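Local coordinates for aminopeptidase YwaD (Bacillus subtilis, PDB 6HC6), which releases N-terminal amino acids, preferentially leucine, arginine or lysine, from peptides by hydrolysis, as a secreted two-zinc aminopeptidase of the M28 family, at residues S333-S344 / F360-G369. Numbering follows the deposited sequence.
Sequences SELYVNTLDGQS and FDSLSLTQGG
From Leu335 paired with Leu363 to Thr339 paired with Gln367, strands 334-339 and 363-367 run parallel, their axes 4.6 Å apart at closest and 32° askew. Six backbone hydrogen bonds join them, from Leu335 N on Ser362 O (2.9 Å) to Gly368 N on Thr339 O. That last oxygen is gripped twice: Gly342 N, closing a type I turn, reaches it from the opposite face. Helix 346-358 links the strands, an instance of the parallel pairing that a beta-alpha-beta crossover produces; 363-367 is an outermost strand of the zinc-peptidase domain's mixed sheet, with 382-389 antiparallel on the other side of 334-339. Toward the crossover helix, Leu363 CD1 meets Leu335 CD2 (3.9 Å) and Val337 CG2 (3.8 Å), and Trp348 packs on Val337, Leu363 and Leu365. On the reverse face, a bend at chi2 (79°) brings Glu334 OE1 within 2.5 Å of Ser364 OG, which donates on its anti side. Glu334 OE2 takes a water also bonded to Ser362 OG, while CG rests over one face of the Tyr336 ring. With an alanine for Glu334, the Ser364 hydroxyl and the water would probably lose their carboxylate acceptor, the hydroxyl being set free to turn. Ending 363-367, Gln367, bent at chi2, carries NE2 to Leu340 O (2.8 Å), which lies in the Gln367 amide plane, whereas NE2 sits above the Leu340 carbonyl plane; Asp449 is a weaker second partner.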
# COMPACT_ATOMS: atom_id res chain seq x y z
N SER A 333 10.58 10.51 13.88
CA SER A 333 12.01 10.39 14.16
C SER A 333 12.45 8.96 14.46
O SER A 333 13.65 8.72 14.59
CB SER A 333 12.36 11.28 15.36
OG SER A 333 11.80 10.76 16.54
N GLU A 334 11.51 8.02 14.58
CA GLU A 334 11.82 6.65 14.96
C GLU A 334 11.63 5.74 13.76
O GLU A 334 10.61 5.82 13.07
CB GLU A 334 10.92 6.20 16.12
CG GLU A 334 11.32 4.89 16.77
CD GLU A 334 12.50 5.04 17.74
OE1 GLU A 334 12.94 4.01 18.31
OE2 GLU A 334 12.97 6.17 17.95
N LEU A 335 12.60 4.86 13.51
CA LEU A 335 12.50 3.91 12.41
C LEU A 335 11.99 2.60 13.00
O LEU A 335 12.68 1.95 13.78
CB LEU A 335 13.83 3.73 11.69
CG LEU A 335 13.76 2.81 10.46
CD1 LEU A 335 12.86 3.40 9.36
CD2 LEU A 335 15.15 2.52 9.92
N TYR A 336 10.78 2.21 12.62
CA TYR A 336 10.15 1.01 13.13
C TYR A 336 10.41 -0.18 12.23
O TYR A 336 10.44 -0.05 11.00
CB TYR A 336 8.64 1.21 13.27
CG TYR A 336 8.33 2.09 14.44
CD1 TYR A 336 8.37 1.59 15.74
CD2 TYR A 336 8.05 3.44 14.26
CE1 TYR A 336 8.10 2.40 16.83
CE2 TYR A 336 7.79 4.26 15.35
CZ TYR A 336 7.81 3.73 16.63
OH TYR A 336 7.56 4.55 17.71
N VAL A 337 10.61 -1.34 12.86
CA VAL A 337 10.71 -2.64 12.20
C VAL A 337 9.45 -3.40 12.59
O VAL A 337 9.33 -3.90 13.72
CB VAL A 337 11.98 -3.39 12.61
CG1 VAL A 337 12.05 -4.74 11.91
CG2 VAL A 337 13.20 -2.57 12.29
N ASN A 338 8.49 -3.47 11.67
CA ASN A 338 7.19 -4.07 11.94
C ASN A 338 7.20 -5.55 11.57
O ASN A 338 7.42 -5.89 10.40
CB ASN A 338 6.09 -3.36 11.13
CG ASN A 338 5.74 -2.00 11.70
OD1 ASN A 338 4.71 -1.83 12.34
ND2 ASN A 338 6.62 -1.03 11.51
N THR A 339 6.94 -6.43 12.53
CA THR A 339 6.67 -7.83 12.22
C THR A 339 5.21 -8.14 12.52
O THR A 339 4.58 -7.49 13.36
CB THR A 339 7.60 -8.77 13.00
OG1 THR A 339 7.32 -8.69 14.40
CG2 THR A 339 9.04 -8.40 12.76
N LEU A 340 4.65 -9.10 11.78
CA LEU A 340 3.21 -9.33 11.86
C LEU A 340 2.78 -9.77 13.25
O LEU A 340 1.65 -9.51 13.67
CB LEU A 340 2.79 -10.34 10.80
CG LEU A 340 1.30 -10.65 10.66
CD1 LEU A 340 0.54 -9.41 10.17
CD2 LEU A 340 1.07 -11.85 9.73
N ASP A 341 3.67 -10.42 14.00
CA ASP A 341 3.39 -10.85 15.36
C ASP A 341 4.08 -10.00 16.41
O ASP A 341 3.91 -10.26 17.61
CB ASP A 341 3.79 -12.32 15.54
CG ASP A 341 5.19 -12.62 15.03
OD1 ASP A 341 5.98 -11.67 14.84
OD2 ASP A 341 5.49 -13.81 14.82
N GLY A 342 4.85 -8.99 16.01
CA GLY A 342 5.58 -8.18 16.96
C GLY A 342 6.79 -8.86 17.56
O GLY A 342 7.43 -8.28 18.44
N GLN A 343 7.11 -10.07 17.12
CA GLN A 343 8.21 -10.83 17.68
C GLN A 343 9.47 -10.63 16.85
O GLN A 343 9.42 -10.29 15.66
CB GLN A 343 7.87 -12.32 17.73
CG GLN A 343 6.57 -12.63 18.43
CD GLN A 343 6.40 -11.83 19.71
OE1 GLN A 343 7.25 -11.87 20.60
NE2 GLN A 343 5.29 -11.08 19.81
N SER A 344 10.61 -10.89 17.48
CA SER A 344 11.88 -10.84 16.78
C SER A 344 11.89 -11.91 15.68
O SER A 344 11.17 -12.91 15.74
CB SER A 344 13.03 -11.06 17.76
OG SER A 344 14.27 -11.14 17.11
N PHE A 360 23.01 3.80 15.43
CA PHE A 360 21.66 4.33 15.24
C PHE A 360 20.81 3.83 16.42
O PHE A 360 20.64 2.62 16.60
CB PHE A 360 21.09 3.87 13.89
CG PHE A 360 19.65 4.26 13.66
CD1 PHE A 360 19.30 5.59 13.51
CD2 PHE A 360 18.66 3.29 13.58
CE1 PHE A 360 17.97 5.95 13.29
CE2 PHE A 360 17.34 3.64 13.35
CZ PHE A 360 16.99 4.97 13.21
N ASP A 361 20.31 4.75 17.25
CA ASP A 361 19.65 4.37 18.50
C ASP A 361 18.13 4.49 18.44
O ASP A 361 17.47 4.22 19.46
CB ASP A 361 20.18 5.20 19.67
CG ASP A 361 21.48 4.66 20.24
OD1 ASP A 361 21.76 3.45 20.09
OD2 ASP A 361 22.22 5.47 20.85
N SER A 362 17.56 4.89 17.30
CA SER A 362 16.12 5.10 17.16
C SER A 362 15.46 4.02 16.31
O SER A 362 14.54 4.30 15.53
CB SER A 362 15.82 6.50 16.60
OG SER A 362 16.48 7.52 17.34
N LEU A 363 15.91 2.78 16.48
CA LEU A 363 15.31 1.62 15.85
C LEU A 363 14.43 0.90 16.87
O LEU A 363 14.88 0.61 17.99
CB LEU A 363 16.39 0.67 15.32
CG LEU A 363 15.94 -0.41 14.33
CD1 LEU A 363 15.61 0.23 13.00
CD2 LEU A 363 17.02 -1.47 14.15
N SER A 364 13.19 0.63 16.50
CA SER A 364 12.26 -0.05 17.39
C SER A 364 11.60 -1.22 16.68
O SER A 364 11.18 -1.09 15.52
CB SER A 364 11.18 0.91 17.93
OG SER A 364 11.75 1.86 18.81
N LEU A 365 11.52 -2.35 17.36
CA LEU A 365 10.72 -3.47 16.90
C LEU A 365 9.28 -3.27 17.37
O LEU A 365 9.04 -2.89 18.51
CB LEU A 365 11.27 -4.79 17.44
CG LEU A 365 10.47 -6.06 17.17
CD1 LEU A 365 10.51 -6.41 15.69
CD2 LEU A 365 11.01 -7.22 18.00
N THR A 366 8.33 -3.55 16.49
CA THR A 366 6.93 -3.42 16.88
C THR A 366 6.08 -4.35 16.01
O THR A 366 6.57 -4.97 15.06
CB THR A 366 6.49 -1.97 16.76
OG1 THR A 366 5.23 -1.81 17.42
CG2 THR A 366 6.39 -1.57 15.28
N GLN A 367 4.81 -4.47 16.36
CA GLN A 367 3.88 -5.24 15.56
C GLN A 367 3.27 -4.35 14.48
O GLN A 367 2.92 -3.20 14.73
CB GLN A 367 2.77 -5.85 16.43
CG GLN A 367 1.89 -6.89 15.72
CD GLN A 367 0.82 -6.26 14.83
OE1 GLN A 367 0.36 -5.14 15.09
NE2 GLN A 367 0.44 -6.97 13.77
N GLY A 368 3.13 -4.91 13.28
CA GLY A 368 2.41 -4.21 12.24
C GLY A 368 2.30 -5.08 11.00
O GLY A 368 3.21 -5.86 10.70
N GLY A 369 1.18 -4.97 10.30
CA GLY A 369 1.03 -5.65 9.03
C GLY A 369 0.75 -4.65 7.92
O GLY A 369 1.39 -3.60 7.87
O HOH W 1 14.53 7.72 19.79